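Local coordinates for protein fructose-1,6-bisphosphatase/inositol-1-monophosphatase (PDB 2P3N) that dephosphorylates inositol 1-phosphate, fructose 1,6-bisphosphate and several other phosphate esters with magnesium as cofactor, working as a homotetramer, at residues A[175-180]-A[190-195]; A[204-209]-A[214-219]; A[118-123]-A[128-133]. All blocks are in the same frame, centred on the assembly; numbering follows the deposited sequence.

Contact 1: A[175-180]-A[190-195]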
# COMPACT_ATOMS: atom_id res chain seq x y z
N GLY A 175 10.09 -9.82 15.21
CA GLY A 175 9.48 -11.10 14.94
C GLY A 175 9.95 -11.86 13.72
O GLY A 175 9.66 -13.06 13.60
N SER A 176 10.68 -11.20 12.83
CA SER A 176 11.16 -11.87 11.63
C SER A 176 12.67 -11.81 11.48
O SER A 176 13.25 -10.75 11.28
CB SER A 176 10.49 -11.25 10.39
OG SER A 176 10.74 -12.03 9.22
N ALA A 177 13.30 -12.98 11.59
CA ALA A 177 14.74 -13.09 11.47
C ALA A 177 15.23 -12.50 10.14
O ALA A 177 16.01 -11.55 10.11
CB ALA A 177 15.14 -14.55 11.57
N ALA A 178 14.76 -13.09 9.04
CA ALA A 178 15.15 -12.64 7.72
C ALA A 178 14.92 -11.13 7.55
O ALA A 178 15.80 -10.41 7.09
CB ALA A 178 14.36 -13.42 6.66
N LEU A 179 13.74 -10.66 7.93
CA LEU A 179 13.41 -9.25 7.80
C LEU A 179 14.28 -8.36 8.70
O LEU A 179 14.57 -7.22 8.33
CB LEU A 179 11.93 -9.02 8.11
CG LEU A 179 11.36 -7.64 7.78
CD1 LEU A 179 11.62 -7.29 6.31
CD2 LEU A 179 9.87 -7.66 8.07
N ASN A 180 14.69 -8.86 9.85
CA ASN A 180 15.52 -8.07 10.76
C ASN A 180 16.94 -7.94 10.26
O ASN A 180 17.58 -6.92 10.48
CB ASN A 180 15.54 -8.68 12.16
CG ASN A 180 14.28 -8.37 12.95
OD1 ASN A 180 14.10 -8.86 14.07
ND2 ASN A 180 13.40 -7.56 12.37
N ASP A 190 20.76 -0.90 13.35
CA ASP A 190 22.21 -0.85 13.36
C ASP A 190 22.89 -2.20 13.47
O ASP A 190 23.99 -2.39 12.95
CB ASP A 190 22.65 0.10 14.48
CG ASP A 190 22.16 1.53 14.24
OD1 ASP A 190 22.55 2.14 13.22
OD2 ASP A 190 21.36 2.04 15.06
N PHE A 191 22.23 -3.15 14.11
CA PHE A 191 22.78 -4.48 14.24
C PHE A 191 21.72 -5.48 14.67
O PHE A 191 20.74 -5.12 15.34
CB PHE A 191 23.96 -4.49 15.22
CG PHE A 191 23.62 -3.98 16.59
CD1 PHE A 191 22.92 -4.78 17.49
CD2 PHE A 191 24.01 -2.71 16.99
CE1 PHE A 191 22.59 -4.31 18.77
CE2 PHE A 191 23.69 -2.22 18.26
CZ PHE A 191 22.98 -3.02 19.15
N PHE A 192 21.91 -6.73 14.25
CA PHE A 192 20.98 -7.81 14.57
C PHE A 192 21.78 -9.05 14.96
O PHE A 192 22.75 -9.43 14.29
CB PHE A 192 20.09 -8.09 13.34
CG PHE A 192 19.11 -9.24 13.53
CD1 PHE A 192 18.25 -9.27 14.62
CD2 PHE A 192 19.07 -10.29 12.61
CE1 PHE A 192 17.36 -10.34 14.80
CE2 PHE A 192 18.18 -11.35 12.78
CZ PHE A 192 17.33 -11.38 13.87
N VAL A 193 21.36 -9.68 16.06
CA VAL A 193 22.03 -10.87 16.58
C VAL A 193 21.06 -12.03 16.83
O VAL A 193 20.02 -11.86 17.47
CB VAL A 193 22.76 -10.54 17.90
CG1 VAL A 193 23.84 -9.50 17.63
CG2 VAL A 193 21.78 -10.01 18.92
N THR A 194 21.40 -13.21 16.30
CA THR A 194 20.57 -14.41 16.45
C THR A 194 21.32 -15.54 17.15
O THR A 194 22.54 -15.51 17.27
CB THR A 194 20.06 -14.97 15.10
OG1 THR A 194 21.18 -15.39 14.31
CG2 THR A 194 19.28 -13.93 14.35
N TRP A 195 20.56 -16.55 17.57
CA TRP A 195 21.11 -17.68 18.30
C TRP A 195 20.37 -18.97 17.97
O TRP A 195 19.15 -19.03 18.08
CB TRP A 195 21.00 -17.39 19.79
CG TRP A 195 22.00 -18.06 20.64
CD1 TRP A 195 23.23 -18.50 20.25
CD2 TRP A 195 21.92 -18.26 22.05
NE1 TRP A 195 23.93 -18.95 21.35
CE2 TRP A 195 23.15 -18.82 22.47
CE3 TRP A 195 20.93 -18.02 23.01
CZ2 TRP A 195 23.42 -19.14 23.80
CZ3 TRP A 195 21.20 -18.34 24.35
CH2 TRP A 195 22.43 -18.89 24.73
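Phe-192 stands up from strand 191-195 and meets the first turn of helix 177-185 through Asn-180 and Ala-177, a helix-on-sheet contact within the alpha-beta-alpha-beta-alpha layered fold of the inositol monophosphatase superfamily, the helix lying in the layer between the two sheets. A CH-pi contact joins Asn-180 to the ring. CB of Asn-180 sits 3.5 Å from the centroid of the Phe-192 ring and only 7° off the ring normal, so the methylene hangs almost exactly over the middle of one face. Phe-192 carries its CG opposite the backbone N (chi1 178°), which sends the ring out from the sheet to the helix. Amide and ring planes are 82° apart: the amide stands nearly upright over the rim of that face, Asn-180 OD1 turned down toward Phe-192 CE1 (3.7 Å) and ND2 pointing away. OD1 also makes a weak hydrogen bond to Ser-149 OG of strand 147-150.

Apolar contact is slighter: Ala-177 CB lies 4.5 Å from Phe-192 CZ. No hydrogen bond joins the two segments, so the pair is held by van der Waals and CH-pi contact.

The polar interactions run along and behind the helix start. Ser-176 is the N-cap residue, and its backbone O accepts the N-H of Asn-180 at 2.8 Å, closing the first turn. Its OG bonds to Ser-95 and to the backbone O of Asp-82, while the carboxylate of Asp-82 takes the N-H of Ala-178 and, weakly, that of Ala-177. This helix start thus borders the active site: Ala-177 is assigned to substrate binding by similarity, and its side chain is about 9 Å from the bound magnesium ion. On the strand side of the turn, Ala-177 O comes down obliquely on the Phe-192 ring, 3.4 Å from CE2.

Contact 2: A[204-209]-A[214-219]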
# COMPACT_ATOMS: atom_id res chain seq x y z
N ALA A 204 19.49 -15.47 3.20
CA ALA A 204 19.16 -14.32 2.37
C ALA A 204 19.60 -13.05 3.04
O ALA A 204 20.16 -12.16 2.40
CB ALA A 204 17.67 -14.28 2.09
N GLY A 205 19.35 -12.95 4.34
CA GLY A 205 19.73 -11.76 5.08
C GLY A 205 21.24 -11.57 5.16
O GLY A 205 21.72 -10.49 5.49
N LEU A 206 21.97 -12.62 4.85
CA LEU A 206 23.42 -12.56 4.90
C LEU A 206 24.04 -11.81 3.72
O LEU A 206 24.85 -10.91 3.92
CB LEU A 206 23.99 -13.97 4.97
CG LEU A 206 25.51 -14.03 5.14
CD1 LEU A 206 25.87 -15.04 6.21
CD2 LEU A 206 26.15 -14.36 3.81
N ILE A 207 23.65 -12.16 2.50
CA ILE A 207 24.20 -11.49 1.34
C ILE A 207 23.67 -10.06 1.22
O ILE A 207 24.34 -9.18 0.68
CB ILE A 207 23.91 -12.27 0.02
CG1 ILE A 207 24.59 -11.56 -1.16
CG2 ILE A 207 22.41 -12.39 -0.21
CD1 ILE A 207 24.64 -12.37 -2.44
N ILE A 208 22.47 -9.84 1.74
CA ILE A 208 21.85 -8.52 1.69
C ILE A 208 22.57 -7.53 2.61
O ILE A 208 22.68 -6.35 2.28
CB ILE A 208 20.36 -8.58 2.08
CG1 ILE A 208 19.57 -9.26 0.97
CG2 ILE A 208 19.83 -7.18 2.36
CD1 ILE A 208 18.17 -9.66 1.37
N VAL A 209 23.05 -8.01 3.75
CA VAL A 209 23.76 -7.14 4.68
C VAL A 209 25.16 -6.80 4.16
O VAL A 209 25.58 -5.65 4.20
CB VAL A 209 23.90 -7.78 6.06
CG1 VAL A 209 24.68 -6.86 6.98
CG2 VAL A 209 22.53 -8.06 6.65
N GLY A 214 27.52 -3.96 5.03
CA GLY A 214 27.60 -4.29 6.44
C GLY A 214 28.47 -5.50 6.77
O GLY A 214 29.21 -6.01 5.92
N MET A 215 28.39 -5.95 8.01
CA MET A 215 29.15 -7.11 8.46
C MET A 215 28.23 -8.21 8.96
O MET A 215 27.22 -7.95 9.62
CB MET A 215 30.12 -6.74 9.60
CG MET A 215 31.37 -5.98 9.18
SD MET A 215 32.38 -5.58 10.64
CE MET A 215 33.73 -6.73 10.41
N VAL A 216 28.60 -9.44 8.64
CA VAL A 216 27.85 -10.61 9.05
C VAL A 216 28.90 -11.57 9.61
O VAL A 216 29.84 -11.97 8.91
CB VAL A 216 27.10 -11.26 7.85
CG1 VAL A 216 26.24 -12.41 8.34
CG2 VAL A 216 26.25 -10.22 7.14
N THR A 217 28.74 -11.94 10.87
CA THR A 217 29.69 -12.85 11.50
C THR A 217 29.07 -13.70 12.59
O THR A 217 27.90 -13.52 12.95
CB THR A 217 30.87 -12.08 12.13
OG1 THR A 217 31.81 -13.03 12.65
CG2 THR A 217 30.38 -11.22 13.29
N ASP A 218 29.87 -14.63 13.10
CA ASP A 218 29.44 -15.51 14.18
C ASP A 218 29.80 -14.76 15.47
O ASP A 218 30.28 -13.63 15.42
CB ASP A 218 30.19 -16.84 14.13
CG ASP A 218 31.57 -16.75 14.74
OD1 ASP A 218 32.43 -16.03 14.18
OD2 ASP A 218 31.80 -17.40 15.78
N PHE A 219 29.58 -15.39 16.62
CA PHE A 219 29.87 -14.73 17.89
C PHE A 219 31.36 -14.54 18.17
O PHE A 219 31.74 -13.74 19.04
CB PHE A 219 29.21 -15.51 19.03
CG PHE A 219 27.72 -15.31 19.12
CD1 PHE A 219 26.96 -16.02 20.05
CD2 PHE A 219 27.06 -14.40 18.28
CE1 PHE A 219 25.58 -15.83 20.15
CE2 PHE A 219 25.68 -14.21 18.37
CZ PHE A 219 24.94 -14.93 19.31
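With CG swung opposite the main-chain N (chi1 -175°), Leu-206 brings CD1 to CG1 of Val-216, which is likewise anti to N; with CG2 beside the backbone N, Val-216 spreads its two methyls to separate helix residues. CG1 meets Leu-206 CD1 at 3.4 Å, tighter than a usual carbon-carbon contact, and also touches Leu-206 CG. CG2 packs 3.6 Å from Val-209 CB, one helical turn further on, and lies equally close to the backbone O of Leu-206. Val-216 thus wedges between two residues of one helix face. Cutting Val-216 back to an alanine removes both methyls and would probably leave a gap between the strand and Leu-206 and Val-209.

Where helix and strand converge, the N-H of Gly-214 bonds to Val-209 O at 2.7 Å, bent to 146° at the hydrogen. A side chain at Gly-214 would run into Val-209 CG1, so the close approach depends on its absence. Leu-206 and Val-209 also rest on Phe-231 and Phe-233 of strand 230-234, while Ile-207 and Ile-208 on the other side of the helix pack on strand 105-113. The axes of helix segment 204-209 and strand 215-217 approach to 7.9 Å, their directions 142° apart. Through a short connection helix 199-211 leads back into this edge strand and packs on its sheet, in the central helical layer of the alpha-beta-alpha-beta-alpha fold.

Contact 3: A[118-123]-A[128-133]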
# COMPACT_ATOMS: atom_id res chain seq x y z
N GLU A 118 7.33 -4.77 1.37
CA GLU A 118 8.75 -4.49 1.38
C GLU A 118 9.47 -5.67 0.79
O GLU A 118 9.31 -6.80 1.25
CB GLU A 118 9.23 -4.26 2.80
CG GLU A 118 8.53 -3.10 3.48
CD GLU A 118 9.08 -2.83 4.85
OE1 GLU A 118 8.94 -1.68 5.31
OE2 GLU A 118 9.65 -3.77 5.47
N THR A 119 10.26 -5.42 -0.25
CA THR A 119 11.02 -6.47 -0.89
C THR A 119 12.48 -6.05 -0.90
O THR A 119 12.89 -5.18 -1.67
CB THR A 119 10.55 -6.75 -2.34
OG1 THR A 119 9.12 -6.87 -2.39
CG2 THR A 119 11.16 -8.08 -2.83
N LEU A 120 13.25 -6.68 -0.02
CA LEU A 120 14.67 -6.42 0.10
C LEU A 120 15.40 -7.58 -0.58
O LEU A 120 15.07 -8.74 -0.37
CB LEU A 120 15.04 -6.33 1.58
CG LEU A 120 14.20 -5.24 2.27
CD1 LEU A 120 12.98 -5.88 2.88
CD2 LEU A 120 15.01 -4.55 3.35
N TYR A 121 16.38 -7.26 -1.42
CA TYR A 121 17.13 -8.31 -2.11
C TYR A 121 18.55 -7.89 -2.46
O TYR A 121 18.88 -6.71 -2.46
CB TYR A 121 16.41 -8.73 -3.40
CG TYR A 121 16.07 -7.57 -4.29
CD1 TYR A 121 14.93 -6.79 -4.04
CD2 TYR A 121 16.90 -7.21 -5.34
CE1 TYR A 121 14.64 -5.68 -4.83
CE2 TYR A 121 16.62 -6.10 -6.13
CZ TYR A 121 15.49 -5.34 -5.87
OH TYR A 121 15.22 -4.24 -6.65
N ALA A 122 19.37 -8.87 -2.78
CA ALA A 122 20.75 -8.62 -3.15
C ALA A 122 21.35 -9.81 -3.88
O ALA A 122 21.16 -10.96 -3.48
CB ALA A 122 21.59 -8.32 -1.90
N GLU A 123 22.04 -9.53 -4.98
CA GLU A 123 22.73 -10.55 -5.75
C GLU A 123 24.21 -10.21 -5.51
O GLU A 123 24.56 -9.04 -5.30
CB GLU A 123 22.35 -10.44 -7.23
CG GLU A 123 22.84 -11.59 -8.08
CD GLU A 123 22.15 -11.62 -9.43
OE1 GLU A 123 22.04 -10.55 -10.07
OE2 GLU A 123 21.71 -12.71 -9.85
N ALA A 128 22.86 -4.12 -2.65
CA ALA A 128 21.55 -4.38 -2.08
C ALA A 128 20.47 -3.38 -2.50
O ALA A 128 20.73 -2.19 -2.66
CB ALA A 128 21.68 -4.41 -0.56
N PHE A 129 19.25 -3.88 -2.66
CA PHE A 129 18.12 -3.04 -3.05
C PHE A 129 16.91 -3.23 -2.14
O PHE A 129 16.81 -4.17 -1.37
CB PHE A 129 17.66 -3.34 -4.48
CG PHE A 129 18.65 -2.95 -5.55
CD1 PHE A 129 19.84 -3.65 -5.71
CD2 PHE A 129 18.33 -1.96 -6.47
CE1 PHE A 129 20.70 -3.36 -6.78
CE2 PHE A 129 19.18 -1.67 -7.54
CZ PHE A 129 20.37 -2.38 -7.69
N PHE A 130 15.97 -2.30 -2.29
CA PHE A 130 14.71 -2.26 -1.55
C PHE A 130 13.72 -1.75 -2.60
O PHE A 130 13.83 -0.61 -3.06
CB PHE A 130 14.82 -1.23 -0.42
CG PHE A 130 13.76 -1.35 0.62
CD1 PHE A 130 12.46 -1.68 0.29
CD2 PHE A 130 14.07 -1.11 1.96
CE1 PHE A 130 11.48 -1.78 1.27
CE2 PHE A 130 13.09 -1.21 2.94
CZ PHE A 130 11.79 -1.55 2.60
N ASN A 131 12.78 -2.61 -3.00
CA ASN A 131 11.77 -2.26 -4.01
C ASN A 131 12.33 -1.48 -5.20
O ASN A 131 11.65 -0.61 -5.76
CB ASN A 131 10.63 -1.46 -3.38
CG ASN A 131 9.80 -2.29 -2.43
OD1 ASN A 131 9.58 -3.47 -2.65
ND2 ASN A 131 9.31 -1.66 -1.37
N GLY A 132 13.56 -1.80 -5.58
CA GLY A 132 14.15 -1.15 -6.74
C GLY A 132 15.24 -0.14 -6.47
O GLY A 132 16.08 0.10 -7.33
N GLU A 133 15.23 0.46 -5.29
CA GLU A 133 16.25 1.46 -5.00
C GLU A 133 17.37 0.92 -4.11
O GLU A 133 17.18 -0.01 -3.32
CB GLU A 133 15.60 2.69 -4.35
CG GLU A 133 15.02 2.44 -2.98
CD GLU A 133 14.39 3.69 -2.40
OE1 GLU A 133 13.38 4.14 -2.98
OE2 GLU A 133 14.92 4.20 -1.39
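Tyr-121 and Phe-129 form the hydrogen-bonded pair of an antiparallel hairpin. Phe-129 N gives a nearly straight bond to Tyr-121 O (2.9 Å, 174°), and Tyr-121 N returns one to Phe-129 O at 3.1 Å. Next along, Asn-131 N bonds Thr-119 O at 2.9 Å, and Asn-131 OD1 takes a weak bond from Thr-119 N. That amide is held at both ends: ND2 gives to Asn-117 O, and OD1 also meets Arg-12 of the same chain weakly. Thr-119 OG1 is bonded to His-112 and to that same Arg-12. Phe-130 and Glu-133 close a type I' turn with reciprocal backbone bonds.

Tyr-121 CG lies between its backbone N and carbonyl carbon (chi1 52°), which lays the ring across the neighbouring strand, one face under Phe-129 CB; the two rings are nearly parallel (7°) but slid so far apart that they barely overlap. On the other sheet face Leu-120 CG sits over the Phe-130 ring, 4.1 Å from its centroid. The carboxylate of Glu-118, bonded to Tyr-183 and bridged to Arg-188, has OE1 at that ring's edge.

Arg-12 of the third subunit makes a salt bridge to Glu-133 OE1 and a hydrogen bond to Asn-131 O at the turn. Helix 2-21 packs on Tyr-121, helices 177-185 and 199-211 cover Leu-120 and Ala-122 respectively, and strand 105-113 flanks strand 118-123.

How the contacts relate
Along the chain the contacts follow in series: contact 3, then contact 1, then contact 2. Contacts 1 and 2 lie closest, their centres about 10 Å apart, and share the five-stranded sheet, with strand 191-195 leading into helix 199-211; Phe-219 packs on Thr-194 and Trp-195. Contact 3 belongs to the seven-stranded sheet, its centre about 17 Å from that of contact 1 and 15 Å from that of contact 2. Helices 177-185 and 199-211 lie between the sheets: Leu-179 reaches Leu-120, and Ile-208 meets Ala-122 and Ala-128. The three contacts therefore join the two sheets through one helical layer, with the start of helix 177-185 beside the active site.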